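Local coordinates for protein omega transaminase (Pseudomonas sp., PDB 5LHA) that probably transfers amino groups between amines and keto compounds, its cofactor alternating between pyridoxal phosphate and pyridoxamine phosphate, at residues N45-T48 / R54-D57; A419-R424 / A443-S448; E215-L220 / D255-L260; M134-W139 / T148-L153. All blocks are in the same frame, centred on the assembly; numbering follows the deposited sequence.

Contact 1. Residues N45-T48 / R54-D57; sequences NYIT and RMLD
Ile47 and Met55 pair backbone to backbone as an antiparallel hydrogen-bonded couple, Ile47 N to Met55 O and Met55 N to Ile47 O, in a beta hairpin whose short strand axes run 142° apart. Both bonds are close to straight, and a third, from Asp57 N to Asn45 O at 2.8 Å, prolongs the pairing past Tyr46 and Leu56.

Tyr46, Thr48, Arg54 and Leu56 share one face of this hairpin, and there the Tyr46 ring is sandwiched. The Arg54 guanidinium lies nearly flat over one side, its plane 17° from that of the ring, with NH1 3.6 Å from Tyr46 CE2. A bend at chi3 (84°) folds the arginine back over the ring. Leu56 CD1 fills the opposite side in a CH-pi contact, 3.8 Å from the Tyr46 ring centroid. On the other face, Ile47 CG1 and Met55 CG pack at 3.6 Å, both in the crowded position between backbone N and carbonyl carbon.

The far end is polar: Asp57 is held by His69 and by Tyr88 of the second subunit, while Asn45 ND2 bonds Thr437 and Glu442, so the hairpin is tied to its own chain and to the subunit interface. Beside that aspartate lies an apolar tip, with Ile47 CD1 3.9 Å from Asp57 OD1.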
loop_
_atom_site.group_PDB
_atom_site.type_symbol
_atom_site.label_atom_id
_atom_site.label_comp_id
_atom_site.label_asym_id
_atom_site.label_seq_id
_atom_site.Cartn_x
_atom_site.Cartn_y
_atom_site.Cartn_z
ATOM N N ASN A 45 42.324 -11.840 16.709
ATOM C CA ASN A 45 41.489 -10.654 16.854
ATOM C C ASN A 45 42.178 -9.404 16.303
ATOM O O ASN A 45 41.805 -8.279 16.662
ATOM C CB ASN A 45 41.076 -10.457 18.319
ATOM C CG ASN A 45 40.209 -11.605 18.853
ATOM O OD1 ASN A 45 39.654 -12.380 18.084
ATOM N ND2 ASN A 45 40.088 -11.703 20.173
ATOM N N TYR A 46 43.159 -9.577 15.415
ATOM C CA TYR A 46 43.910 -8.471 14.838
ATOM C C TYR A 46 43.753 -8.473 13.323
ATOM O O TYR A 46 43.557 -9.522 12.705
ATOM C CB TYR A 46 45.408 -8.548 15.204
ATOM C CG TYR A 46 45.708 -8.191 16.643
ATOM C CD1 TYR A 46 45.569 -9.129 17.657
ATOM C CD2 TYR A 46 46.129 -6.912 16.987
ATOM C CE1 TYR A 46 45.838 -8.801 18.977
ATOM C CE2 TYR A 46 46.398 -6.572 18.300
ATOM C CZ TYR A 46 46.255 -7.521 19.296
ATOM O OH TYR A 46 46.529 -7.178 20.610
ATOM N N ILE A 47 43.797 -7.272 12.733
ATOM C CA ILE A 47 43.788 -7.104 11.284
ATOM C C ILE A 47 44.892 -6.127 10.894
ATOM O O ILE A 47 45.321 -5.282 11.683
ATOM C CB ILE A 47 42.423 -6.618 10.741
ATOM C CG1 ILE A 47 42.069 -5.257 11.333
ATOM C CG2 ILE A 47 41.344 -7.634 11.060
ATOM C CD1 ILE A 47 40.639 -4.834 11.132
ATOM N N THR A 48 45.344 -6.254 9.648
ATOM C CA THR A 48 46.447 -5.465 9.117
ATOM C C THR A 48 46.048 -4.903 7.758
ATOM O O THR A 48 45.518 -5.634 6.915
ATOM C CB THR A 48 47.711 -6.323 9.015
ATOM O OG1 THR A 48 47.886 -7.039 10.242
ATOM C CG2 THR A 48 48.956 -5.467 8.765
ATOM N N ARG A 54 48.990 -2.623 11.990
ATOM C CA ARG A 54 48.224 -3.646 12.690
ATOM C C ARG A 54 47.325 -3.005 13.738
ATOM O O ARG A 54 47.749 -2.099 14.463
ATOM C CB ARG A 54 49.169 -4.651 13.353
ATOM C CG ARG A 54 48.531 -5.582 14.378
ATOM C CD ARG A 54 49.585 -6.525 14.966
ATOM N NE ARG A 54 50.329 -5.912 16.064
ATOM C CZ ARG A 54 50.414 -6.422 17.291
ATOM N NH1 ARG A 54 49.811 -7.568 17.581
ATOM N NH2 ARG A 54 51.108 -5.787 18.228
ATOM N N MET A 55 46.076 -3.470 13.814
ATOM C CA MET A 55 45.122 -2.903 14.756
ATOM C C MET A 55 44.229 -3.995 15.325
ATOM O O MET A 55 43.856 -4.942 14.624
ATOM C CB MET A 55 44.280 -1.805 14.071
ATOM C CG MET A 55 43.371 -2.310 12.954
ATOM S SD MET A 55 43.294 -1.217 11.507
ATOM C CE MET A 55 44.611 -1.893 10.491
ATOM N N LEU A 56 43.885 -3.856 16.603
ATOM C CA LEU A 56 42.910 -4.755 17.197
ATOM C C LEU A 56 41.567 -4.539 16.520
ATOM O O LEU A 56 41.130 -3.403 16.322
ATOM C CB LEU A 56 42.799 -4.512 18.703
ATOM C CG LEU A 56 42.003 -5.537 19.518
ATOM C CD1 LEU A 56 42.617 -6.921 19.414
ATOM C CD2 LEU A 56 41.897 -5.120 20.977
ATOM N N ASP A 57 40.899 -5.639 16.190
ATOM C CA ASP A 57 39.640 -5.573 15.450
ATOM C C ASP A 57 38.500 -5.362 16.442
ATOM O O ASP A 57 37.723 -6.265 16.761
ATOM C CB ASP A 57 39.429 -6.834 14.625
ATOM C CG ASP A 57 38.253 -6.712 13.685
ATOM O OD1 ASP A 57 37.714 -5.601 13.564
ATOM O OD2 ASP A 57 37.850 -7.723 13.090
#

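Contact 2. Residues A419-R424 / A443-S448; sequences AGVLVR and AGLMVS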
loop_
_atom_site.group_PDB
_atom_site.type_symbol
_atom_site.label_atom_id
_atom_site.label_comp_id
_atom_site.label_asym_id
_atom_site.label_seq_id
_atom_site.Cartn_x
_atom_site.Cartn_y
_atom_site.Cartn_z
ATOM N N ALA A 419 46.015 4.692 17.141
ATOM C CA ALA A 419 46.477 4.099 18.388
ATOM C C ALA A 419 46.341 2.581 18.404
ATOM O O ALA A 419 46.623 1.964 19.437
ATOM C CB ALA A 419 45.714 4.697 19.574
ATOM N N GLY A 420 45.924 1.972 17.294
ATOM C CA GLY A 420 45.977 0.532 17.139
ATOM C C GLY A 420 44.686 -0.227 17.355
ATOM O O GLY A 420 44.737 -1.449 17.522
ATOM N N VAL A 421 43.536 0.446 17.379
ATOM C CA VAL A 421 42.261 -0.222 17.636
ATOM C C VAL A 421 41.211 0.336 16.684
ATOM O O VAL A 421 40.899 1.531 16.730
ATOM C CB VAL A 421 41.791 -0.051 19.093
ATOM C CG1 VAL A 421 40.446 -0.712 19.284
ATOM C CG2 VAL A 421 42.790 -0.646 20.055
ATOM N N LEU A 422 40.649 -0.523 15.840
ATOM C CA LEU A 422 39.582 -0.123 14.930
ATOM C C LEU A 422 38.239 -0.215 15.643
ATOM O O LEU A 422 37.885 -1.273 16.168
ATOM C CB LEU A 422 39.561 -0.991 13.673
ATOM C CG LEU A 422 38.528 -0.532 12.634
ATOM C CD1 LEU A 422 38.767 0.908 12.192
ATOM C CD2 LEU A 422 38.477 -1.461 11.436
ATOM N N VAL A 423 37.516 0.905 15.697
ATOM C CA VAL A 423 36.165 0.977 16.241
ATOM C C VAL A 423 35.269 1.617 15.186
ATOM O O VAL A 423 35.737 2.096 14.150
ATOM C CB VAL A 423 36.101 1.749 17.573
ATOM C CG1 VAL A 423 36.977 1.062 18.608
ATOM C CG2 VAL A 423 36.548 3.176 17.371
ATOM N N ARG A 424 33.966 1.637 15.464
ATOM C CA ARG A 424 32.963 1.932 14.437
ATOM C C ARG A 424 32.086 3.132 14.779
ATOM O O ARG A 424 31.277 3.058 15.724
ATOM C CB ARG A 424 32.096 0.694 14.215
ATOM C CG ARG A 424 31.180 0.761 13.008
ATOM C CD ARG A 424 30.189 -0.390 13.023
ATOM N NE ARG A 424 29.143 -0.239 12.013
ATOM C CZ ARG A 424 28.078 -1.032 11.910
ATOM N NH1 ARG A 424 27.904 -2.039 12.762
ATOM N NH2 ARG A 424 27.173 -0.807 10.965
ATOM N N ALA A 443 41.058 -6.074 26.064
ATOM C CA ALA A 443 40.064 -5.111 26.541
ATOM C C ALA A 443 40.728 -3.847 27.078
ATOM O O ALA A 443 40.219 -2.737 26.878
ATOM C CB ALA A 443 39.172 -5.751 27.608
ATOM N N GLY A 444 41.851 -4.000 27.784
ATOM C CA GLY A 444 42.616 -2.841 28.219
ATOM C C GLY A 444 43.202 -2.049 27.064
ATOM O O GLY A 444 43.272 -0.819 27.117
ATOM N N LEU A 445 43.676 -2.745 26.023
ATOM C CA LEU A 445 44.187 -2.051 24.841
ATOM C C LEU A 445 43.120 -1.163 24.216
ATOM O O LEU A 445 43.416 -0.050 23.762
ATOM C CB LEU A 445 44.706 -3.063 23.817
ATOM C CG LEU A 445 44.987 -2.522 22.412
ATOM C CD1 LEU A 445 46.003 -1.384 22.433
ATOM C CD2 LEU A 445 45.456 -3.638 21.491
ATOM N N MET A 446 41.876 -1.640 24.181
ATOM C CA MET A 446 40.785 -0.839 23.636
ATOM C C MET A 446 40.506 0.381 24.501
ATOM O O MET A 446 40.222 1.465 23.983
ATOM C CB MET A 446 39.555 -1.712 23.490
ATOM C CG MET A 446 39.780 -2.778 22.454
ATOM S SD MET A 446 38.287 -3.689 22.123
ATOM C CE MET A 446 37.372 -2.487 21.164
ATOM N N VAL A 447 40.554 0.216 25.820
ATOM C CA VAL A 447 40.392 1.347 26.726
ATOM C C VAL A 447 41.452 2.405 26.450
ATOM O O VAL A 447 41.151 3.599 26.327
ATOM C CB VAL A 447 40.457 0.861 28.185
ATOM C CG1 VAL A 447 40.546 2.036 29.151
ATOM C CG2 VAL A 447 39.250 0.016 28.493
ATOM N N SER A 448 42.707 1.977 26.336
ATOM C CA SER A 448 43.807 2.921 26.162
ATOM C C SER A 448 43.693 3.700 24.858
ATOM O O SER A 448 44.065 4.877 24.804
ATOM C CB SER A 448 45.142 2.179 26.218
ATOM O OG SER A 448 45.330 1.582 27.487
#
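Val421 is the bump of this contact, and Leu445 and Met446, consecutive on the helix, form the hollow that takes it. Its two methyls divide the work. CG2 presses into the branch point of Leu445, 3.7 Å from Leu445 CG, the two side chains sliding past each other in opposite directions. CG1 sits against the stem of the methionine, 3.8 Å from Met446 CG, and the two chains cross at about a right angle.

With chi1 at 178°, CG1 lies anti to the backbone N, which turns one methyl to each helix neighbour. Met446 is bent at chi3 (74°), and its methyl comes back over the valine, leaving Met446 CE 4.0 Å from Val421 CG1. Further along, Val423 CG1 makes a looser contact with the same terminal methyl, 4.4 Å from Met446 CE. No hydrogen bond links the segments; fit alone joins them.

Just before the valine, Gly420 has positive phi (100°) and ends the preceding helix in a Schellman motif, turning the chain into the strand. Leu56 of the neighbouring strand packs on Val421, Leu445 and Met446, widening the apolar seam. Leu422 turns away from the helix, and its side chain packs on Tyr88 of the second subunit. The result is a helix packed on one face of a mixed sheet, the two-layer alpha/beta packing of the small domain in fold type I pyridoxal phosphate enzymes.

Contact 3. Residues E215-L220 / D255-L260; sequences EQIALL and DRHGIL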
loop_
_atom_site.group_PDB
_atom_site.type_symbol
_atom_site.label_atom_id
_atom_site.label_comp_id
_atom_site.label_asym_id
_atom_site.label_seq_id
_atom_site.Cartn_x
_atom_site.Cartn_y
_atom_site.Cartn_z
ATOM N N GLU A 215 -2.031 0.069 23.934
ATOM C CA GLU A 215 -2.887 1.057 23.295
ATOM C C GLU A 215 -2.826 0.927 21.781
ATOM O O GLU A 215 -3.860 0.978 21.103
ATOM C CB GLU A 215 -2.480 2.458 23.749
ATOM C CG GLU A 215 -2.868 2.748 25.197
ATOM C CD GLU A 215 -2.129 3.932 25.785
ATOM O OE1 GLU A 215 -1.238 4.474 25.097
ATOM O OE2 GLU A 215 -2.437 4.320 26.934
ATOM N N GLN A 216 -1.626 0.712 21.235
ATOM C CA GLN A 216 -1.482 0.543 19.793
ATOM C C GLN A 216 -2.190 -0.713 19.309
ATOM O O GLN A 216 -2.787 -0.720 18.226
ATOM C CB GLN A 216 -0.000 0.502 19.414
ATOM C CG GLN A 216 0.711 1.836 19.552
ATOM C CD GLN A 216 -0.139 3.006 19.091
ATOM O OE1 GLN A 216 -0.528 3.858 19.891
ATOM N NE2 GLN A 216 -0.441 3.048 17.801
ATOM N N ILE A 217 -2.096 -1.799 20.080
ATOM C CA ILE A 217 -2.755 -3.053 19.716
ATOM C C ILE A 217 -4.266 -2.869 19.673
ATOM O O ILE A 217 -4.943 -3.352 18.757
ATOM C CB ILE A 217 -2.357 -4.178 20.692
ATOM C CG1 ILE A 217 -0.870 -4.511 20.553
ATOM C CG2 ILE A 217 -3.228 -5.421 20.483
ATOM C CD1 ILE A 217 -0.376 -5.525 21.562
ATOM N N ALA A 218 -4.815 -2.206 20.696
ATOM C CA ALA A 218 -6.248 -1.924 20.734
ATOM C C ALA A 218 -6.686 -1.069 19.553
ATOM O O ALA A 218 -7.707 -1.349 18.915
ATOM C CB ALA A 218 -6.600 -1.228 22.048
ATOM N N LEU A 219 -5.912 -0.037 19.234
ATOM C CA LEU A 219 -6.285 0.875 18.161
ATOM C C LEU A 219 -6.393 0.154 16.825
ATOM O O LEU A 219 -7.324 0.401 16.050
ATOM C CB LEU A 219 -5.255 2.006 18.082
ATOM C CG LEU A 219 -5.244 2.889 16.840
ATOM C CD1 LEU A 219 -6.505 3.707 16.755
ATOM C CD2 LEU A 219 -4.004 3.783 16.844
ATOM N N LEU A 220 -5.430 -0.722 16.530
ATOM C CA LEU A 220 -5.391 -1.422 15.254
ATOM C C LEU A 220 -6.331 -2.618 15.230
ATOM O O LEU A 220 -6.784 -3.031 14.157
ATOM C CB LEU A 220 -3.961 -1.880 14.959
ATOM C CG LEU A 220 -2.877 -0.799 14.825
ATOM C CD1 LEU A 220 -1.485 -1.447 14.779
ATOM C CD2 LEU A 220 -3.098 0.100 13.606
ATOM N N ASP A 255 1.135 -12.605 24.056
ATOM C CA ASP A 255 0.329 -13.785 24.359
ATOM C C ASP A 255 -1.141 -13.429 24.546
ATOM O O ASP A 255 -2.024 -14.191 24.137
ATOM C CB ASP A 255 0.860 -14.477 25.616
ATOM C CG ASP A 255 2.128 -15.260 25.363
ATOM O OD1 ASP A 255 2.329 -15.734 24.225
ATOM O OD2 ASP A 255 2.919 -15.413 26.318
ATOM N N ARG A 256 -1.422 -12.268 25.146
ATOM C CA ARG A 256 -2.798 -11.803 25.298
ATOM C C ARG A 256 -3.537 -11.772 23.968
ATOM O O ARG A 256 -4.765 -11.897 23.934
ATOM C CB ARG A 256 -2.809 -10.407 25.928
ATOM C CG ARG A 256 -3.797 -10.221 27.076
ATOM C CD ARG A 256 -3.452 -8.965 27.869
ATOM N NE ARG A 256 -2.116 -9.082 28.450
ATOM C CZ ARG A 256 -1.411 -8.069 28.943
ATOM N NH1 ARG A 256 -1.912 -6.842 28.928
ATOM N NH2 ARG A 256 -0.202 -8.288 29.444
ATOM N N HIS A 257 -2.816 -11.567 22.869
ATOM C CA HIS A 257 -3.433 -11.355 21.566
ATOM C C HIS A 257 -2.984 -12.372 20.525
ATOM O O HIS A 257 -3.285 -12.203 19.337
ATOM C CB HIS A 257 -3.150 -9.925 21.107
ATOM C CG HIS A 257 -3.560 -8.901 22.117
ATOM N ND1 HIS A 257 -2.681 -8.386 23.046
ATOM C CD2 HIS A 257 -4.764 -8.341 22.385
ATOM C CE1 HIS A 257 -3.319 -7.529 23.823
ATOM N NE2 HIS A 257 -4.584 -7.485 23.445
ATOM N N GLY A 258 -2.248 -13.402 20.934
ATOM C CA GLY A 258 -1.742 -14.410 20.025
ATOM C C GLY A 258 -0.723 -13.920 19.026
ATOM O O GLY A 258 -0.388 -14.660 18.096
ATOM N N ILE A 259 -0.199 -12.705 19.211
ATOM C CA ILE A 259 0.734 -12.117 18.258
ATOM C C ILE A 259 2.065 -12.841 18.341
ATOM O O ILE A 259 2.558 -13.150 19.434
ATOM C CB ILE A 259 0.891 -10.617 18.553
ATOM C CG1 ILE A 259 -0.441 -9.904 18.292
ATOM C CG2 ILE A 259 2.071 -10.010 17.769
ATOM C CD1 ILE A 259 -0.528 -8.522 18.886
ATOM N N LEU A 260 2.648 -13.139 17.183
ATOM C CA LEU A 260 3.927 -13.828 17.147
ATOM C C LEU A 260 5.046 -12.874 17.535
ATOM O O LEU A 260 5.109 -11.736 17.053
ATOM C CB LEU A 260 4.197 -14.391 15.754
ATOM C CG LEU A 260 3.163 -15.341 15.162
ATOM C CD1 LEU A 260 3.528 -15.623 13.715
ATOM C CD2 LEU A 260 3.094 -16.632 15.965
#
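Ile217 carries the whole contact for the helix segment 215-220, pushing its side chain into the bend where 255-260 leaves its own helix. Its CG2 methyl sits squarely over the His257 ring, 3.7 Å from the centroid and only 4° off the normal, a well-centred CH-pi contact. The methyl lies anti to the backbone N while the longer arm swings beside that N (chi1 -66°), and this second arm meets Ile259 tip to tip, CD1 of Ile217 being 4.0 Å from CD1 of Ile259. One residue on, Ala218 offers its carbonyl O to Tyr175 of the third subunit; at the end of the segment, Leu220 O accepts a bond from Thr224 OG1.

The ring itself is fixed by a bond from His257 ND1 to Val253 O, one turn back. With an alanine in its place, Ile217 CG2 would probably lose the flat surface it rests on, and Val253 O its side-chain mate. Gly258, with positive phi, closes the helix in a Schellman motif and sends the chain into strand 260-264. Helices 202-220 and 246-256 thus lie side by side on the large sheet, the strand 225-230 that follows the first running parallel to the strand that follows the second.

Contact 4. Residues M134-W139 / T148-L153; sequences MARQYW and TRFLSL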
loop_
_atom_site.group_PDB
_atom_site.type_symbol
_atom_site.label_atom_id
_atom_site.label_comp_id
_atom_site.label_asym_id
_atom_site.label_seq_id
_atom_site.Cartn_x
_atom_site.Cartn_y
_atom_site.Cartn_z
ATOM N N MET A 134 6.857 -15.639 6.234
ATOM C CA MET A 134 6.376 -16.891 6.812
ATOM C C MET A 134 5.432 -16.649 7.977
ATOM O O MET A 134 4.550 -17.476 8.230
ATOM C CB MET A 134 7.547 -17.755 7.286
ATOM C CG MET A 134 8.462 -18.232 6.174
ATOM S SD MET A 134 7.606 -18.977 4.773
ATOM C CE MET A 134 6.877 -20.398 5.590
ATOM N N ALA A 135 5.605 -15.541 8.700
ATOM C CA ALA A 135 4.602 -15.136 9.684
ATOM C C ALA A 135 3.251 -14.920 9.015
ATOM O O ALA A 135 2.213 -15.332 9.545
ATOM C CB ALA A 135 5.055 -13.872 10.420
ATOM N N ARG A 136 3.254 -14.273 7.844
ATOM C CA ARG A 136 2.037 -14.145 7.046
ATOM C C ARG A 136 1.458 -15.508 6.694
ATOM O O ARG A 136 0.238 -15.700 6.752
ATOM C CB ARG A 136 2.316 -13.347 5.765
ATOM C CG ARG A 136 2.668 -11.868 5.959
ATOM C CD ARG A 136 1.409 -11.022 6.010
ATOM N NE ARG A 136 1.664 -9.578 6.046
ATOM C CZ ARG A 136 1.632 -8.759 5.000
ATOM N NH1 ARG A 136 1.354 -9.201 3.780
ATOM N NH2 ARG A 136 1.873 -7.477 5.190
ATOM N N GLN A 137 2.311 -16.469 6.323
ATOM C CA GLN A 137 1.810 -17.789 5.937
ATOM C C GLN A 137 1.219 -18.545 7.120
ATOM O O GLN A 137 0.182 -19.196 6.981
ATOM C CB GLN A 137 2.923 -18.621 5.291
ATOM C CG GLN A 137 2.457 -20.022 4.928
ATOM C CD GLN A 137 3.313 -20.696 3.884
ATOM O OE1 GLN A 137 4.170 -20.072 3.261
ATOM N NE2 GLN A 137 3.079 -21.991 3.686
ATOM N N TYR A 138 1.849 -18.451 8.294
ATOM C CA TYR A 138 1.322 -19.090 9.498
ATOM C C TYR A 138 -0.137 -18.727 9.733
ATOM O O TYR A 138 -0.967 -19.598 10.010
ATOM C CB TYR A 138 2.154 -18.697 10.723
ATOM C CG TYR A 138 1.471 -19.014 12.040
ATOM C CD1 TYR A 138 1.416 -20.317 12.515
ATOM C CD2 TYR A 138 0.859 -18.020 12.797
ATOM C CE1 TYR A 138 0.792 -20.621 13.723
ATOM C CE2 TYR A 138 0.219 -18.323 14.007
ATOM C CZ TYR A 138 0.195 -19.629 14.455
ATOM O OH TYR A 138 -0.415 -19.961 15.638
ATOM N N TRP A 139 -0.461 -17.433 9.671
ATOM C CA TRP A 139 -1.831 -17.006 9.940
ATOM C C TRP A 139 -2.793 -17.482 8.856
ATOM O O TRP A 139 -3.939 -17.848 9.157
ATOM C CB TRP A 139 -1.884 -15.492 10.105
ATOM C CG TRP A 139 -1.274 -15.049 11.399
ATOM C CD1 TRP A 139 -0.119 -14.328 11.561
ATOM C CD2 TRP A 139 -1.785 -15.284 12.717
ATOM N NE1 TRP A 139 0.126 -14.117 12.899
ATOM C CE2 TRP A 139 -0.884 -14.689 13.628
ATOM C CE3 TRP A 139 -2.913 -15.938 13.215
ATOM C CZ2 TRP A 139 -1.083 -14.723 15.003
ATOM C CZ3 TRP A 139 -3.105 -15.976 14.580
ATOM C CH2 TRP A 139 -2.196 -15.366 15.460
ATOM N N THR A 148 -2.113 -9.351 9.321
ATOM C CA THR A 148 -1.165 -8.925 8.294
ATOM C C THR A 148 -0.137 -7.880 8.749
ATOM O O THR A 148 0.960 -7.788 8.184
ATOM C CB THR A 148 -1.977 -8.406 7.097
ATOM O OG1 THR A 148 -1.124 -8.160 5.971
ATOM C CG2 THR A 148 -2.710 -7.144 7.463
ATOM N N ARG A 149 -0.477 -7.076 9.749
ATOM C CA ARG A 149 0.367 -5.965 10.154
ATOM C C ARG A 149 1.538 -6.429 11.020
ATOM O O ARG A 149 1.492 -7.476 11.671
ATOM C CB ARG A 149 -0.479 -4.937 10.894
ATOM C CG ARG A 149 -1.540 -4.283 10.014
ATOM C CD ARG A 149 -2.471 -3.484 10.891
ATOM N NE ARG A 149 -3.502 -2.781 10.137
ATOM C CZ ARG A 149 -4.611 -2.286 10.677
ATOM N NH1 ARG A 149 -4.862 -2.467 11.969
ATOM N NH2 ARG A 149 -5.490 -1.646 9.919
ATOM N N PHE A 150 2.589 -5.610 11.046
ATOM C CA PHE A 150 3.802 -5.899 11.802
ATOM C C PHE A 150 4.112 -4.733 12.734
ATOM O O PHE A 150 3.942 -3.572 12.357
ATOM C CB PHE A 150 5.018 -6.141 10.877
ATOM C CG PHE A 150 4.872 -7.316 9.925
ATOM C CD1 PHE A 150 4.670 -8.597 10.397
ATOM C CD2 PHE A 150 5.002 -7.134 8.555
ATOM C CE1 PHE A 150 4.560 -9.674 9.514
ATOM C CE2 PHE A 150 4.899 -8.200 7.675
ATOM C CZ PHE A 150 4.675 -9.474 8.158
ATOM N N LEU A 151 4.573 -5.036 13.944
ATOM C CA LEU A 151 5.055 -4.026 14.874
ATOM C C LEU A 151 6.570 -4.128 15.022
ATOM O O LEU A 151 7.135 -5.222 14.997
ATOM C CB LEU A 151 4.408 -4.183 16.257
ATOM C CG LEU A 151 2.878 -4.172 16.364
ATOM C CD1 LEU A 151 2.403 -4.394 17.807
ATOM C CD2 LEU A 151 2.278 -2.891 15.807
ATOM N N SER A 152 7.219 -2.982 15.217
ATOM C CA SER A 152 8.645 -2.965 15.520
ATOM C C SER A 152 8.930 -1.711 16.337
ATOM O O SER A 152 8.037 -0.892 16.591
ATOM C CB SER A 152 9.516 -3.050 14.249
ATOM O OG SER A 152 9.413 -1.899 13.417
ATOM N N LEU A 153 10.184 -1.583 16.764
ATOM C CA LEU A 153 10.619 -0.574 17.713
ATOM C C LEU A 153 11.451 0.495 17.020
ATOM O O LEU A 153 12.142 0.231 16.033
ATOM C CB LEU A 153 11.450 -1.207 18.836
ATOM C CG LEU A 153 10.822 -2.381 19.599
ATOM C CD1 LEU A 153 11.774 -2.909 20.668
ATOM C CD2 LEU A 153 9.519 -1.941 20.227
#
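Thr148 O is gripped by two nitrogens of Arg136. NE makes the sounder bond at 2.9 Å, approaching a lone pair in the carbonyl plane, though the N-H...O angle is a bent 135°; Arg136 NH2 adds a weak one at 3.1 Å. The oxygen is tilted out of the guanidinium plane, and the hydroxyl of the same threonine goes further, with Thr148 OG1 over the centre of the guanidinium face, 3.0 Å from Arg136 CZ. This proximity is close packing against a positive group, since none of the nitrogens points its hydrogens well at OG1.

A bend at chi2 (-87°) brings the arginine across Phe150, whose CZ is 3.7 Å from Arg136 NE. Guanidinium and phenyl planes are only 13° apart, but the approach is oblique. Ala135 CB comes to the rim of the same ring, near its plane, 4.3 Å from Phe150 CE1.

The other end of the guanidinium crosses the subunit boundary, NH1 bonding His177 O and Gln179 O of the second subunit. A leucine here would probably leave Thr148 O and those two carbonyls without their donor and weaken a link between the subunits.

Helix 124-141 starts at the cofactor-pocket residues Gly124 and Ser125, and strand 149-153 runs on toward Tyr157, His158 and Gly159 of that pocket. The helix is the connector between parallel strands 115-121 and 149-153, the latter lying between 225-230 and 184-187 in the seven-stranded sheet of the large domain.

From the N terminus, contact 1 closes first, a tight hairpin. Contact 4 follows, closing the short helix-to-strand connection between 134-139 and 148-153, and contact 3 then bridges 215-220 and 255-260 around strand 225-230. Contact 2 closes last, near the C terminus. All four loops are in series; none nests or crosses. In space they form two pairs. Contacts 1 and 2 meet in the small-domain sheet, where Leu56 N probably bonds Gly420 O, 2.7 Å away, so chain beginning and end share one sheet. Contacts 3 and 4, centres 12 Å apart, join helices to the large-domain sheet, with Leu260 against Tyr138 and Trp139, across the chain's centre from the first pair.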